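Local structure of protein kinase A regulatory subunit, putative (Trypanosoma cruzi, 6FTF) at residues K19-P24 / R138-N143; T41-F46 / L83-S88. The protein serves as the regulatory subunit of a cAMP-independent protein kinase A, and binds the nucleoside analogue 7-cyano-7-deazainosine in two pockets, each associated with a cyclic nucleotide-binding domain. All coordinates share one frame; numbering follows the deposited sequence.

Contact 1: residues K19-P24 / R138-N143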
ATOM      1  N   LYS A  19      -1.910   8.631  24.195  1.00 22.86           N
ATOM      2  CA  LYS A  19      -3.265   9.167  24.287  1.00 30.06           C
ATOM      3  C   LYS A  19      -3.293  10.567  24.891  1.00 24.66           C
ATOM      4  O   LYS A  19      -4.277  11.294  24.704  1.00 25.88           O
ATOM      5  CB  LYS A  19      -4.140   8.221  25.115  1.00 33.32           C
ATOM      6  N   LEU A  20      -2.246  10.958  25.612  1.00 18.11           N
ATOM      7  CA  LEU A  20      -2.157  12.284  26.203  1.00 17.59           C
ATOM      8  C   LEU A  20      -1.435  13.275  25.305  1.00 17.90           C
ATOM      9  O   LEU A  20      -1.272  14.434  25.699  1.00 21.75           O
ATOM     10  CB  LEU A  20      -1.437  12.206  27.553  1.00 19.92           C
ATOM     11  CG  LEU A  20      -2.079  11.295  28.597  1.00 19.55           C
ATOM     12  CD1 LEU A  20      -1.220  11.249  29.850  1.00 24.69           C
ATOM     13  CD2 LEU A  20      -3.495  11.745  28.935  1.00 20.84           C
ATOM     14  N   TYR A  21      -0.981  12.849  24.126  1.00 19.43           N
ATOM     15  CA  TYR A  21      -0.291  13.736  23.195  1.00 18.23           C
ATOM     16  C   TYR A  21      -1.309  14.465  22.320  1.00 15.15           C
ATOM     17  O   TYR A  21      -2.168  13.834  21.694  1.00 21.75           O
ATOM     18  CB  TYR A  21       0.677  12.940  22.313  1.00 17.90           C
ATOM     19  CG  TYR A  21       1.331  13.793  21.252  1.00 15.61           C
ATOM     20  CD1 TYR A  21       2.424  14.583  21.548  1.00 16.68           C
ATOM     21  CD2 TYR A  21       0.827  13.823  19.959  1.00 15.89           C
ATOM     22  CE1 TYR A  21       3.008  15.372  20.588  1.00 15.55           C
ATOM     23  CE2 TYR A  21       1.408  14.606  18.989  1.00 13.62           C
ATOM     24  CZ  TYR A  21       2.494  15.386  19.311  1.00 12.72           C
ATOM     25  OH  TYR A  21       3.095  16.185  18.378  1.00 14.62           O
ATOM     26  N   GLN A  22      -1.198  15.786  22.265  1.00 19.09           N
ATOM     27  CA  GLN A  22      -2.006  16.599  21.367  1.00 17.92           C
ATOM     28  C   GLN A  22      -1.114  17.093  20.232  1.00 15.68           C
ATOM     29  O   GLN A  22      -0.138  17.810  20.465  1.00 16.11           O
ATOM     30  CB  GLN A  22      -2.678  17.781  22.078  1.00 20.66           C
ATOM     31  CG  GLN A  22      -3.663  18.531  21.149  1.00 28.84           C
ATOM     32  CD  GLN A  22      -4.260  19.799  21.747  1.00 46.85           C
ATOM     33  OE1 GLN A  22      -4.665  19.825  22.909  1.00 49.96           O
ATOM     34  NE2 GLN A  22      -4.332  20.854  20.939  1.00 49.95           N
ATOM     35  N   ALA A  23      -1.463  16.727  19.014  1.00 13.72           N
ATOM     36  CA  ALA A  23      -0.708  17.186  17.868  1.00 12.69           C
ATOM     37  C   ALA A  23      -0.920  18.681  17.652  1.00 14.98           C
ATOM     38  O   ALA A  23      -1.982  19.224  17.977  1.00 16.01           O
ATOM     39  CB  ALA A  23      -1.182  16.453  16.624  1.00 15.13           C
ATOM     40  N   PRO A  24       0.057  19.366  17.068  1.00 13.71           N
ATOM     41  CA  PRO A  24      -0.187  20.747  16.650  1.00 14.17           C
ATOM     42  C   PRO A  24      -1.268  20.787  15.592  1.00 12.97           C
ATOM     43  O   PRO A  24      -1.499  19.816  14.877  1.00 12.90           O
ATOM     44  CB  PRO A  24       1.162  21.199  16.089  1.00 19.56           C
ATOM     45  CG  PRO A  24       1.868  19.978  15.735  1.00 19.78           C
ATOM     46  CD  PRO A  24       1.385  18.894  16.659  1.00 14.00           C
ATOM     47  N   ARG A 138       8.364  15.064  14.141  1.00 11.46           N
ATOM     48  CA  ARG A 138       8.739  13.778  14.723  1.00 11.57           C
ATOM     49  C   ARG A 138       7.763  13.332  15.801  1.00 11.29           C
ATOM     50  O   ARG A 138       7.375  12.162  15.840  1.00 10.96           O
ATOM     51  CB  ARG A 138      10.148  13.881  15.301  1.00 13.67           C
ATOM     52  CG  ARG A 138      10.597  12.687  16.127  1.00 16.64           C
ATOM     53  CD  ARG A 138      12.092  12.854  16.397  1.00 24.91           C
ATOM     54  NE  ARG A 138      12.736  11.767  17.117  1.00 39.45           N
ATOM     55  CZ  ARG A 138      14.039  11.751  17.388  0.17 51.31           C
ATOM     56  NH1 ARG A 138      14.813  12.760  16.996  1.00 50.31           N
ATOM     57  NH2 ARG A 138      14.573  10.734  18.047  0.03 51.15           N
ATOM     58  N   ASP A 139       7.400  14.224  16.721  1.00 11.63           N
ATOM     59  CA  ASP A 139       6.586  13.789  17.854  1.00 11.85           C
ATOM     60  C   ASP A 139       5.213  13.334  17.393  1.00 11.28           C
ATOM     61  O   ASP A 139       4.687  12.334  17.892  1.00 11.73           O
ATOM     62  CB  ASP A 139       6.465  14.893  18.909  1.00 13.17           C
ATOM     63  CG  ASP A 139       7.759  15.108  19.701  1.00 17.73           C
ATOM     64  OD1 ASP A 139       8.685  14.280  19.590  1.00 18.81           O
ATOM     65  OD2 ASP A 139       7.834  16.111  20.450  1.00 21.04           O
ATOM     66  N   THR A 140       4.619  14.030  16.426  1.00 11.11           N
ATOM     67  CA  THR A 140       3.332  13.567  15.942  1.00 10.79           C
ATOM     68  C   THR A 140       3.472  12.229  15.238  1.00  9.36           C
ATOM     69  O   THR A 140       2.627  11.348  15.406  1.00 10.92           O
ATOM     70  CB  THR A 140       2.670  14.605  15.034  1.00 10.96           C
ATOM     71  OG1 THR A 140       2.549  15.836  15.750  1.00 12.16           O
ATOM     72  CG2 THR A 140       1.302  14.155  14.622  1.00 12.26           C
ATOM     73  N   TYR A 141       4.514  12.068  14.419  1.00  9.59           N
ATOM     74  CA  TYR A 141       4.734  10.774  13.790  1.00  9.78           C
ATOM     75  C   TYR A 141       4.860   9.674  14.848  1.00 10.61           C
ATOM     76  O   TYR A 141       4.192   8.637  14.774  1.00 10.22           O
ATOM     77  CB  TYR A 141       5.963  10.786  12.866  1.00 10.34           C
ATOM     78  CG  TYR A 141       6.157   9.405  12.286  1.00 10.97           C
ATOM     79  CD1 TYR A 141       5.336   8.926  11.266  1.00 12.25           C
ATOM     80  CD2 TYR A 141       7.078   8.530  12.839  1.00 11.22           C
ATOM     81  CE1 TYR A 141       5.473   7.620  10.787  1.00 13.66           C
ATOM     82  CE2 TYR A 141       7.212   7.225  12.372  1.00 13.93           C
ATOM     83  CZ  TYR A 141       6.407   6.787  11.356  1.00 12.80           C
ATOM     84  OH  TYR A 141       6.541   5.484  10.917  1.00 15.65           O
ATOM     85  N   ARG A 142       5.707   9.887  15.859  1.00 10.87           N
ATOM     86  CA  ARG A 142       5.963   8.814  16.818  1.00 11.36           C
ATOM     87  C   ARG A 142       4.760   8.533  17.702  1.00 11.39           C
ATOM     88  O   ARG A 142       4.531   7.374  18.076  1.00 13.09           O
ATOM     89  CB  ARG A 142       7.186   9.129  17.675  1.00 14.28           C
ATOM     90  CG  ARG A 142       8.465   9.174  16.858  1.00 16.67           C
ATOM     91  CD  ARG A 142       9.716   9.320  17.692  1.00 25.64           C
ATOM     92  NE  ARG A 142       9.994   8.119  18.483  1.00 38.22           N
ATOM     93  CZ  ARG A 142       9.996   8.061  19.816  1.00 44.83           C
ATOM     94  NH1 ARG A 142       9.751   9.138  20.552  1.00 42.22           N
ATOM     95  NH2 ARG A 142      10.260   6.908  20.419  1.00 47.14           N
ATOM     96  N   ASN A 143       3.993   9.561  18.063  1.00 11.31           N
ATOM     97  CA  ASN A 143       2.883   9.368  18.987  1.00 11.24           C
ATOM     98  C   ASN A 143       1.619   8.907  18.289  1.00 12.89           C
ATOM     99  O   ASN A 143       0.873   8.093  18.851  1.00 16.53           O
ATOM    100  CB  ASN A 143       2.583  10.658  19.739  1.00 14.47           C
ATOM    101  CG  ASN A 143       3.468  10.843  20.916  1.00 14.14           C
ATOM    102  OD1 ASN A 143       3.175  10.342  22.012  1.00 16.30           O
ATOM    103  ND2 ASN A 143       4.569  11.537  20.719  1.00 15.78           N
TER
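Y21, A23 and P24 of an irregular N-terminal loop lean on D139, T140 and N143 of helix 138-145, which follows the first β-barrel, in a partly buried loop-to-helix contact built on an amide-aromatic stack and a hydroxyl hydrogen bond. Y21 points its CB toward the helix, with CG anti to its backbone N (chi1 175°), and the side chain crosses that of N143 at about a right angle. The N143 amide nevertheless stacks nearly flat on the phenol, the two planes only 8° apart. N143 CB sits over the same face, 4.0 Å from the ring centroid, in a CH-pi contact, and D139 O lies above that face toward the rim. ND2 of N143 turns back to D139 O at 2.9 Å, a nearly straight bond with the acceptor in the amide plane, which fixes the rotation of the stacked amide. Because N143 N also donates to D139 O, two donors grip that carbonyl, from opposite faces of its plane. At the far end of the ring, Y21 OH and T140 OG1, which lies at the ring edge, share a hydrogen bond of 2.7 Å. D139 CB approaches Y21 OH at 3.6 Å. T140 is flanked as well by CD of P24, 3.4 Å from OG1, and by CB of A23, 3.9 Å from CG2. T140 OG1 is also bonded to D137 OD1, at the junction of strand 130-137 and the helix. Y21 and P24 touch D137 too, while A23 and P24 rest on V56 and A60 of helix 51-60, so the loop bridges two helices and a strand end.

Contact 2: residues T41-F46 / L83-S88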
ATOM      1  N   THR A  41      -4.246   8.821   2.845  1.00  8.90           N
ATOM      2  CA  THR A  41      -4.979   7.566   2.752  1.00  9.34           C
ATOM      3  C   THR A  41      -4.460   6.653   1.651  1.00  8.72           C
ATOM      4  O   THR A  41      -4.841   5.471   1.619  1.00 11.20           O
ATOM      5  CB  THR A  41      -6.480   7.788   2.591  1.00 11.83           C
ATOM      6  OG1 THR A  41      -6.727   8.508   1.394  1.00 13.84           O
ATOM      7  CG2 THR A  41      -7.077   8.536   3.787  1.00 15.48           C
ATOM      8  N   HIS A  42      -3.612   7.145   0.760  1.00  9.33           N
ATOM      9  CA  HIS A  42      -2.994   6.288  -0.239  1.00 10.43           C
ATOM     10  C   HIS A  42      -1.540   5.976   0.063  1.00  9.93           C
ATOM     11  O   HIS A  42      -0.914   5.233  -0.692  1.00 12.37           O
ATOM     12  CB  HIS A  42      -3.127   6.914  -1.632  1.00 11.56           C
ATOM     13  CG  HIS A  42      -4.537   6.939  -2.117  1.00 12.72           C
ATOM     14  ND1 HIS A  42      -5.445   7.895  -1.716  1.00 24.48           N
ATOM     15  CD2 HIS A  42      -5.217   6.090  -2.923  1.00 16.40           C
ATOM     16  CE1 HIS A  42      -6.617   7.649  -2.277  1.00 26.78           C
ATOM     17  NE2 HIS A  42      -6.505   6.561  -3.016  1.00 19.69           N
ATOM     18  N   ASN A  43      -0.994   6.494   1.152  1.00  9.23           N
ATOM     19  CA  ASN A  43       0.391   6.251   1.524  1.00  8.59           C
ATOM     20  C   ASN A  43       0.449   5.217   2.636  1.00  8.78           C
ATOM     21  O   ASN A  43      -0.228   5.354   3.658  1.00  8.43           O
ATOM     22  CB  ASN A  43       1.060   7.554   1.966  1.00 10.04           C
ATOM     23  CG  ASN A  43       2.519   7.363   2.282  1.00  9.83           C
ATOM     24  OD1 ASN A  43       2.868   6.725   3.272  1.00 10.42           O
ATOM     25  ND2 ASN A  43       3.394   7.921   1.456  1.00 10.58           N
ATOM     26  N   VAL A  44       1.272   4.192   2.445  1.00  8.48           N
ATOM     27  CA  VAL A  44       1.252   3.034   3.331  1.00  8.33           C
ATOM     28  C   VAL A  44       1.600   3.349   4.779  1.00  8.28           C
ATOM     29  O   VAL A  44       1.259   2.553   5.664  1.00  8.78           O
ATOM     30  CB  VAL A  44       2.158   1.900   2.821  1.00 10.79           C
ATOM     31  CG1 VAL A  44       1.777   1.498   1.416  1.00 12.58           C
ATOM     32  CG2 VAL A  44       3.633   2.281   2.944  1.00 10.50           C
ATOM     33  N   LEU A  45       2.287   4.455   5.064  1.00  8.31           N
ATOM     34  CA  LEU A  45       2.656   4.756   6.444  1.00  8.57           C
ATOM     35  C   LEU A  45       1.455   5.062   7.318  1.00  8.85           C
ATOM     36  O   LEU A  45       1.585   5.032   8.545  1.00 10.51           O
ATOM     37  CB  LEU A  45       3.595   5.957   6.489  1.00  9.73           C
ATOM     38  CG  LEU A  45       4.963   5.746   5.852  1.00 10.05           C
ATOM     39  CD1 LEU A  45       5.703   7.059   5.717  1.00 12.05           C
ATOM     40  CD2 LEU A  45       5.796   4.745   6.642  1.00 13.01           C
ATOM     41  N   PHE A  46       0.303   5.353   6.722  1.00  8.22           N
ATOM     42  CA  PHE A  46      -0.900   5.748   7.452  1.00  8.45           C
ATOM     43  C   PHE A  46      -2.013   4.717   7.329  1.00  8.49           C
ATOM     44  O   PHE A  46      -3.156   5.003   7.692  1.00  9.34           O
ATOM     45  CB  PHE A  46      -1.360   7.125   6.965  1.00  8.69           C
ATOM     46  CG  PHE A  46      -0.251   8.142   6.939  1.00  8.87           C
ATOM     47  CD1 PHE A  46       0.070   8.891   8.052  1.00  9.19           C
ATOM     48  CD2 PHE A  46       0.505   8.299   5.806  1.00  9.40           C
ATOM     49  CE1 PHE A  46       1.113   9.797   8.012  1.00 10.66           C
ATOM     50  CE2 PHE A  46       1.551   9.201   5.759  1.00 10.53           C
ATOM     51  CZ  PHE A  46       1.855   9.940   6.859  1.00 10.25           C
ATOM     52  N   LEU A  83       9.007  14.194   8.477  1.00  9.82           N
ATOM     53  CA  LEU A  83       8.452  13.313   7.456  1.00  9.67           C
ATOM     54  C   LEU A  83       7.840  14.179   6.363  1.00  8.98           C
ATOM     55  O   LEU A  83       7.027  15.055   6.652  1.00 11.15           O
ATOM     56  CB  LEU A  83       7.371  12.436   8.068  1.00  9.53           C
ATOM     57  CG  LEU A  83       6.689  11.444   7.129  1.00  9.61           C
ATOM     58  CD1 LEU A  83       7.640  10.365   6.676  1.00 11.26           C
ATOM     59  CD2 LEU A  83       5.474  10.823   7.828  1.00 12.50           C
ATOM     60  N   TYR A  84       8.226  13.947   5.121  1.00  8.70           N
ATOM     61  CA  TYR A  84       7.730  14.711   3.982  1.00  8.39           C
ATOM     62  C   TYR A  84       6.870  13.793   3.132  1.00  8.90           C
ATOM     63  O   TYR A  84       7.321  12.714   2.751  1.00 10.71           O
ATOM     64  CB  TYR A  84       8.890  15.190   3.106  1.00  9.71           C
ATOM     65  CG  TYR A  84       9.792  16.168   3.780  1.00 10.58           C
ATOM     66  CD1 TYR A  84      10.744  15.758   4.685  1.00 11.41           C
ATOM     67  CD2 TYR A  84       9.659  17.529   3.539  1.00 12.51           C
ATOM     68  CE1 TYR A  84      11.567  16.690   5.315  1.00 14.86           C
ATOM     69  CE2 TYR A  84      10.450  18.452   4.153  1.00 14.78           C
ATOM     70  CZ  TYR A  84      11.389  18.034   5.046  1.00 13.31           C
ATOM     71  OH  TYR A  84      12.172  18.994   5.659  1.00 18.77           O
ATOM     72  N   ILE A  85       5.642  14.201   2.841  0.87  8.48           N
ATOM     73  CA  ILE A  85       4.764  13.494   1.914  0.87  7.77           C
ATOM     74  C   ILE A  85       4.663  14.369   0.669  0.87  8.12           C
ATOM     75  O   ILE A  85       4.307  15.554   0.747  0.87  8.91           O
ATOM     76  CB  ILE A  85       3.378  13.215   2.518  0.87  9.52           C
ATOM     77  CG1 ILE A  85       3.493  12.496   3.872  0.87 11.84           C
ATOM     78  CG2 ILE A  85       2.546  12.369   1.530  0.87 10.18           C
ATOM     79  CD1 ILE A  85       4.233  11.170   3.836  0.87 12.71           C
ATOM     80  N   ILE A  86       5.021  13.818  -0.473  1.00  8.25           N
ATOM     81  CA  ILE A  86       5.133  14.597  -1.702  1.00  8.24           C
ATOM     82  C   ILE A  86       3.759  14.812  -2.322  1.00  8.48           C
ATOM     83  O   ILE A  86       3.052  13.856  -2.660  1.00  9.72           O
ATOM     84  CB  ILE A  86       6.074  13.890  -2.684  1.00  8.71           C
ATOM     85  CG1 ILE A  86       7.476  13.773  -2.092  1.00  9.77           C
ATOM     86  CG2 ILE A  86       6.097  14.630  -4.005  1.00  9.76           C
ATOM     87  CD1 ILE A  86       8.387  12.854  -2.870  1.00 11.47           C
ATOM     88  N   GLN A  87       3.384  16.081  -2.505  1.00  8.36           N
ATOM     89  CA  GLN A  87       2.198  16.430  -3.278  1.00  8.24           C
ATOM     90  C   GLN A  87       2.470  16.333  -4.773  1.00  9.35           C
ATOM     91  O   GLN A  87       1.689  15.723  -5.521  1.00 10.79           O
ATOM     92  CB  GLN A  87       1.744  17.842  -2.917  1.00  8.82           C
ATOM     93  CG  GLN A  87       0.605  18.361  -3.783  1.00  8.90           C
ATOM     94  CD  GLN A  87       0.199  19.764  -3.397  1.00  8.90           C
ATOM     95  OE1 GLN A  87      -0.025  20.073  -2.216  1.00  9.19           O
ATOM     96  NE2 GLN A  87       0.120  20.646  -4.386  1.00  9.85           N
ATOM     97  N   SER A  88       3.581  16.902  -5.224  1.00  9.05           N
ATOM     98  CA  SER A  88       3.952  16.831  -6.625  1.00  9.49           C
ATOM     99  C   SER A  88       5.450  17.025  -6.726  1.00  9.88           C
ATOM    100  O   SER A  88       6.075  17.648  -5.862  1.00 10.02           O
ATOM    101  CB  SER A  88       3.191  17.854  -7.464  1.00 11.14           C
ATOM    102  OG  SER A  88       3.377  19.168  -6.979  1.00 11.39           O
TER
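N43 and I85 mark the closest backbone approach, CA to CA 8.5 Å, so the turn after helix 30-42 and strand 82-86 meet through side chains alone. L45 and L83 reach each other tip to tip, CD1 to CD1 at 3.9 Å. CD2, the other branch of L83, comes obliquely to CZ of F46 at 3.8 Å. I85 has two conformers; in one of them its CD1 meets the edge of the F46 ring, 3.8 Å from CE2, so this contact is less certain than those of L83. The CB of F46 points toward the strand, and chi1 -50° sets CG anti to its own carbonyl carbon; CB of L45 lies over one ring face. N43 shapes the turn: its OD1 accepts from L45 N at 2.9 Å in an Asx turn, and its O accepts from F46 N. The helix, 3-10 segment 44-45 and following helix 51-60 are consistent with the N3A motif of cyclic nucleotide-binding domains. The polar amide at the border of this buried apolar patch is satisfied by two bonds, OD1 within the turn and ND2 to G106 O, leaving the cross-segment attraction to van der Waals packing.

Overall arrangement
Contact 2 is nested within the chain loop that contact 1 closes, and the centres of the two lie about 17 Å apart. They touch directly: Y141 CD1, on helix 138-145, packs against L83 CD2 at 3.9 Å, so one methyl of L83 serves both the helix and F46. The backbone joins them too, since L83 pairs with L136 on strand 130-137, which leads into the helix of contact 1. Contact 2 is buried, its centre about 11 Å from the centre of the chain, whereas the centre of contact 1 lies about 23 Å from it. The L83 side chain is about 7 Å from a bound 7-cyano-7-deazainosine, consistent with a place behind the pocket's first layer.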